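Local coordinates for protein FLUORESCENT IN BLUE LIGHT, chloroplastic (Arabidopsis thaliana, PDB 4YVO), which negatively regulates tetrapyrrole and chlorophyll biosynthesis in chloroplasts, its TPR domain mediating complex formation with glutamyl-tRNA reductase, at residues D128-Y142 and A151-E163. Residues are numbered along the deposited sequence; the frame is centred on the assembly and turned at random.
Sequences DSGITEAYGAIADCY and AGKFYDTYIARLE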
loop_
_atom_site.group_PDB
_atom_site.type_symbol
_atom_site.label_atom_id
_atom_site.label_comp_id
_atom_site.label_asym_id
_atom_site.label_seq_id
_atom_site.Cartn_x
_atom_site.Cartn_y
_atom_site.Cartn_z
ATOM N N ASP A 128 10.154 4.994 -8.404
ATOM C CA ASP A 128 8.935 5.745 -8.111
ATOM C C ASP A 128 7.591 5.050 -8.283
ATOM O O ASP A 128 6.555 5.690 -8.061
ATOM C CB ASP A 128 8.913 7.025 -8.944
ATOM C CG ASP A 128 8.812 6.760 -10.454
ATOM O OD1 ASP A 128 8.516 5.621 -10.899
ATOM O OD2 ASP A 128 9.042 7.707 -11.213
ATOM N N SER A 129 7.596 3.775 -8.679
ATOM C CA SER A 129 6.346 3.030 -8.864
ATOM C C SER A 129 5.434 3.161 -7.646
ATOM O O SER A 129 5.874 2.931 -6.522
ATOM C CB SER A 129 6.603 1.539 -9.195
ATOM O OG SER A 129 7.271 0.826 -8.173
ATOM N N GLY A 130 4.189 3.582 -7.872
ATOM C CA GLY A 130 3.164 3.528 -6.842
ATOM C C GLY A 130 3.081 4.704 -5.884
ATOM O O GLY A 130 2.173 4.754 -5.052
ATOM N N ILE A 131 4.003 5.655 -5.970
ATOM C CA ILE A 131 3.904 6.720 -4.981
ATOM C C ILE A 131 2.705 7.622 -5.170
ATOM O O ILE A 131 2.117 8.010 -4.163
ATOM C CB ILE A 131 5.187 7.519 -4.719
ATOM C CG1 ILE A 131 5.531 8.473 -5.860
ATOM C CG2 ILE A 131 6.319 6.594 -4.414
ATOM C CD1 ILE A 131 6.545 9.517 -5.413
ATOM N N THR A 132 2.267 7.880 -6.400
ATOM C CA THR A 132 1.074 8.701 -6.598
ATOM C C THR A 132 -0.140 8.110 -5.885
ATOM O O THR A 132 -0.843 8.796 -5.133
ATOM C CB THR A 132 0.761 8.876 -8.091
ATOM O OG1 THR A 132 1.939 9.337 -8.757
ATOM C CG2 THR A 132 -0.380 9.878 -8.294
ATOM N N GLU A 133 -0.372 6.826 -6.103
ATOM C CA GLU A 133 -1.487 6.144 -5.469
ATOM C C GLU A 133 -1.364 6.176 -3.945
ATOM O O GLU A 133 -2.360 6.342 -3.233
ATOM C CB GLU A 133 -1.557 4.697 -5.949
ATOM C CG GLU A 133 -2.762 3.972 -5.433
ATOM C CD GLU A 133 -2.889 2.577 -6.002
ATOM O OE1 GLU A 133 -2.157 2.248 -6.965
ATOM O OE2 GLU A 133 -3.727 1.812 -5.486
ATOM N N ALA A 134 -0.144 6.025 -3.442
ATOM C CA ALA A 134 0.072 6.053 -1.999
ATOM C C ALA A 134 -0.278 7.414 -1.394
ATOM O O ALA A 134 -0.876 7.479 -0.318
ATOM C CB ALA A 134 1.495 5.652 -1.657
ATOM N N TYR A 135 0.082 8.501 -2.069
ATOM C CA TYR A 135 -0.275 9.825 -1.557
ATOM C C TYR A 135 -1.786 9.969 -1.419
ATOM O O TYR A 135 -2.284 10.477 -0.411
ATOM C CB TYR A 135 0.221 10.940 -2.471
ATOM C CG TYR A 135 1.705 11.208 -2.456
ATOM C CD1 TYR A 135 2.434 11.218 -1.274
ATOM C CD2 TYR A 135 2.375 11.469 -3.634
ATOM C CE1 TYR A 135 3.792 11.490 -1.275
ATOM C CE2 TYR A 135 3.719 11.743 -3.646
ATOM C CZ TYR A 135 4.428 11.752 -2.474
ATOM O OH TYR A 135 5.771 12.032 -2.526
ATOM N N GLY A 136 -2.514 9.547 -2.449
ATOM C CA GLY A 136 -3.958 9.660 -2.435
ATOM C C GLY A 136 -4.580 8.798 -1.350
ATOM O O GLY A 136 -5.530 9.221 -0.685
ATOM N N ALA A 137 -4.047 7.590 -1.161
ATOM C CA ALA A 137 -4.576 6.679 -0.151
ATOM C C ALA A 137 -4.328 7.232 1.255
ATOM O O ALA A 137 -5.207 7.185 2.118
ATOM C CB ALA A 137 -3.956 5.306 -0.302
ATOM N N ILE A 138 -3.140 7.793 1.475
ATOM C CA ILE A 138 -2.806 8.361 2.773
ATOM C C ILE A 138 -3.697 9.562 3.061
ATOM O O ILE A 138 -4.181 9.726 4.185
ATOM C CB ILE A 138 -1.305 8.734 2.854
ATOM C CG1 ILE A 138 -0.464 7.451 2.877
ATOM C CG2 ILE A 138 -1.016 9.587 4.090
ATOM C CD1 ILE A 138 0.999 7.666 2.534
ATOM N N ALA A 139 -3.922 10.395 2.044
ATOM C CA ALA A 139 -4.835 11.527 2.188
ATOM C C ALA A 139 -6.225 11.047 2.604
ATOM O O ALA A 139 -6.838 11.608 3.513
ATOM C CB ALA A 139 -4.913 12.334 0.888
ATOM N N ASP A 140 -6.712 10.003 1.936
ATOM C CA ASP A 140 -8.016 9.425 2.251
ATOM C C ASP A 140 -8.082 8.907 3.689
ATOM O O ASP A 140 -9.090 9.085 4.385
ATOM C CB ASP A 140 -8.356 8.292 1.279
ATOM C CG ASP A 140 -8.622 8.788 -0.130
ATOM O OD1 ASP A 140 -8.837 10.006 -0.320
ATOM O OD2 ASP A 140 -8.632 7.951 -1.060
ATOM N N CYS A 141 -7.000 8.267 4.132
ATOM C CA CYS A 141 -6.928 7.777 5.507
ATOM C C CYS A 141 -6.995 8.916 6.518
ATOM O O CYS A 141 -7.745 8.841 7.496
ATOM C CB CYS A 141 -5.659 6.956 5.734
ATOM S SG CYS A 141 -5.639 5.361 4.908
ATOM N N TYR A 142 -6.214 9.972 6.290
ATOM C CA TYR A 142 -6.213 11.105 7.206
ATOM C C TYR A 142 -7.577 11.794 7.224
ATOM O O TYR A 142 -8.019 12.267 8.264
ATOM C CB TYR A 142 -5.094 12.095 6.869
ATOM C CG TYR A 142 -3.739 11.696 7.412
ATOM C CD1 TYR A 142 -3.547 11.467 8.770
ATOM C CD2 TYR A 142 -2.637 11.587 6.573
ATOM C CE1 TYR A 142 -2.307 11.106 9.265
ATOM C CE2 TYR A 142 -1.390 11.237 7.063
ATOM C CZ TYR A 142 -1.227 10.997 8.407
ATOM O OH TYR A 142 0.019 10.646 8.886
ATOM N N ALA A 151 -4.302 15.518 5.805
ATOM C CA ALA A 151 -5.029 15.090 4.610
ATOM C C ALA A 151 -4.779 16.068 3.472
ATOM O O ALA A 151 -4.524 15.668 2.340
ATOM C CB ALA A 151 -6.517 14.979 4.893
ATOM N N GLY A 152 -4.810 17.356 3.794
ATOM C CA GLY A 152 -4.612 18.393 2.802
ATOM C C GLY A 152 -3.228 18.366 2.186
ATOM O O GLY A 152 -3.085 18.550 0.979
ATOM N N LYS A 153 -2.203 18.147 3.010
ATOM C CA LYS A 153 -0.830 18.100 2.506
ATOM C C LYS A 153 -0.653 16.949 1.519
ATOM O O LYS A 153 -0.107 17.128 0.425
ATOM C CB LYS A 153 0.189 17.974 3.647
ATOM C CG LYS A 153 0.318 19.191 4.557
ATOM C CD LYS A 153 1.579 19.072 5.417
ATOM C CE LYS A 153 1.552 20.006 6.619
ATOM N NZ LYS A 153 0.749 19.438 7.741
ATOM N N PHE A 154 -1.119 15.765 1.896
ATOM C CA PHE A 154 -0.979 14.611 1.015
ATOM C C PHE A 154 -1.848 14.739 -0.237
ATOM O O PHE A 154 -1.435 14.356 -1.333
ATOM C CB PHE A 154 -1.267 13.307 1.773
ATOM C CG PHE A 154 -0.113 12.844 2.617
ATOM C CD1 PHE A 154 0.861 12.011 2.082
ATOM C CD2 PHE A 154 0.020 13.262 3.932
ATOM C CE1 PHE A 154 1.942 11.590 2.844
ATOM C CE2 PHE A 154 1.092 12.845 4.695
ATOM C CZ PHE A 154 2.056 12.009 4.149
ATOM N N TYR A 155 -3.047 15.282 -0.069
ATOM C CA TYR A 155 -3.944 15.494 -1.192
ATOM C C TYR A 155 -3.347 16.467 -2.215
ATOM O O TYR A 155 -3.424 16.234 -3.423
ATOM C CB TYR A 155 -5.300 15.988 -0.691
ATOM C CG TYR A 155 -6.271 16.274 -1.795
ATOM C CD1 TYR A 155 -6.878 15.243 -2.492
ATOM C CD2 TYR A 155 -6.580 17.582 -2.148
ATOM C CE1 TYR A 155 -7.771 15.503 -3.516
ATOM C CE2 TYR A 155 -7.472 17.850 -3.166
ATOM C CZ TYR A 155 -8.063 16.806 -3.844
ATOM O OH TYR A 155 -8.947 17.064 -4.856
ATOM N N ASP A 156 -2.740 17.544 -1.732
ATOM C CA ASP A 156 -2.132 18.526 -2.625
ATOM C C ASP A 156 -1.011 17.894 -3.451
ATOM O O ASP A 156 -0.896 18.145 -4.653
ATOM C CB ASP A 156 -1.605 19.731 -1.842
ATOM C CG ASP A 156 -2.721 20.635 -1.331
ATOM O OD1 ASP A 156 -3.869 20.531 -1.822
ATOM O OD2 ASP A 156 -2.446 21.460 -0.436
ATOM N N THR A 157 -0.197 17.060 -2.811
ATOM C CA THR A 157 0.889 16.386 -3.515
ATOM C C THR A 157 0.349 15.368 -4.524
ATOM O O THR A 157 0.854 15.250 -5.644
ATOM C CB THR A 157 1.838 15.701 -2.528
ATOM O OG1 THR A 157 2.318 16.674 -1.595
ATOM C CG2 THR A 157 3.025 15.085 -3.256
ATOM N N TYR A 158 -0.685 14.645 -4.113
ATOM C CA TYR A 158 -1.372 13.694 -4.975
ATOM C C TYR A 158 -1.843 14.365 -6.268
ATOM O O TYR A 158 -1.518 13.908 -7.373
ATOM C CB TYR A 158 -2.542 13.103 -4.195
ATOM C CG TYR A 158 -3.509 12.239 -4.959
ATOM C CD1 TYR A 158 -3.096 11.068 -5.579
ATOM C CD2 TYR A 158 -4.856 12.577 -5.023
ATOM C CE1 TYR A 158 -4.003 10.257 -6.257
ATOM C CE2 TYR A 158 -5.762 11.776 -5.688
ATOM C CZ TYR A 158 -5.332 10.621 -6.304
ATOM O OH TYR A 158 -6.246 9.834 -6.961
ATOM N N ILE A 159 -2.590 15.457 -6.134
ATOM C CA ILE A 159 -3.091 16.174 -7.306
ATOM C C ILE A 159 -1.949 16.763 -8.142
ATOM O O ILE A 159 -1.965 16.675 -9.377
ATOM C CB ILE A 159 -4.097 17.290 -6.916
ATOM C CG1 ILE A 159 -5.323 16.690 -6.214
ATOM C CG2 ILE A 159 -4.510 18.108 -8.145
ATOM C CD1 ILE A 159 -6.139 15.722 -7.063
ATOM N N ALA A 160 -0.957 17.351 -7.473
ATOM C CA ALA A 160 0.185 17.939 -8.171
ATOM C C ALA A 160 0.885 16.877 -9.008
ATOM O O ALA A 160 1.318 17.122 -10.135
ATOM C CB ALA A 160 1.169 18.561 -7.174
ATOM N N ARG A 161 0.983 15.678 -8.450
ATOM C CA ARG A 161 1.626 14.587 -9.157
ATOM C C ARG A 161 0.766 14.090 -10.328
ATOM O O ARG A 161 1.284 13.871 -11.424
ATOM C CB ARG A 161 1.979 13.470 -8.180
ATOM C CG ARG A 161 2.926 12.468 -8.735
ATOM C CD ARG A 161 3.595 11.675 -7.625
ATOM N NE ARG A 161 4.363 10.584 -8.201
ATOM C CZ ARG A 161 5.649 10.655 -8.506
ATOM N NH1 ARG A 161 6.345 11.772 -8.258
ATOM N NH2 ARG A 161 6.245 9.593 -9.034
ATOM N N LEU A 162 -0.541 13.939 -10.107
ATOM C CA LEU A 162 -1.467 13.564 -11.190
ATOM C C LEU A 162 -1.417 14.544 -12.366
ATOM O O LEU A 162 -1.583 14.157 -13.528
ATOM C CB LEU A 162 -2.907 13.485 -10.680
ATOM C CG LEU A 162 -3.270 12.313 -9.767
ATOM C CD1 LEU A 162 -4.712 12.461 -9.310
ATOM C CD2 LEU A 162 -3.067 10.975 -10.484
ATOM N N GLU A 163 -1.189 15.815 -12.062
ATOM C CA GLU A 163 -1.103 16.838 -13.103
ATOM C C GLU A 163 0.110 16.667 -14.018
ATOM O O GLU A 163 0.164 17.258 -15.103
ATOM C CB GLU A 163 -1.142 18.236 -12.481
ATOM C CG GLU A 163 -2.531 18.576 -11.965
ATOM C CD GLU A 163 -2.580 19.836 -11.136
ATOM O OE1 GLU A 163 -1.513 20.317 -10.705
ATOM O OE2 GLU A 163 -3.699 20.351 -10.918
HETATM O O HOH W 1 4.377 7.381 -8.899
#
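Phe-154 carries its ring anti to its own carbonyl carbon (chi1 -79°), which sends it among Tyr-135, Ile-138, Ala-139 and Tyr-142 as a knob into a hole; Tyr-158, one turn on, has CG anti to the backbone N (chi1 172°) and lies over Gly-136 instead. The two helices, 131-144 and 148-162, form the antiparallel hairpin of the third TPR repeat, and the axes of their segments 131-142 and 151-162 approach to 7.9 Å. Ile-138 CG2 stands almost exactly above the centre of the Phe-154 ring, 3.5 Å from the centroid, a CH-pi contact, while Tyr-135 CD1 meets the same ring at its edge. Tyr-135 in turn takes Thr-157 CG2 over one face, 3.7 Å from its centroid, and Arg-161 CD at its edge. Gly-136 CA sits on one face of the Tyr-158 ring, whose opposite face is covered by Leu-162 CD1; a side chain at Gly-136 would run into that ring. Toward the C-terminal end of 131-142, Ala-139 and Tyr-142 pack by their CB atoms against Ala-151. Ile-131 and Ile-138 also reach helix 108-125, touching Leu-119 and His-115 respectively. At the far end the extended Arg-161 lays one guanidinium face on Ile-131, with CD1 3.4 Å above the plane. An alanine in place of Arg-161 would take away the guanidinium and is likely to leave Thr-132 OG1 without this donor and Ile-131 without its flat cover. Water 1 donates to Asp-128 O and accepts from Arg-161 NH2, 2.9 Å away, tying the loop to the arginine. Beside it, Arg-161 NE donates to Thr-132 OG1 at 2.8 Å, close to the guanidinium plane but bent to 131° at the hydrogen.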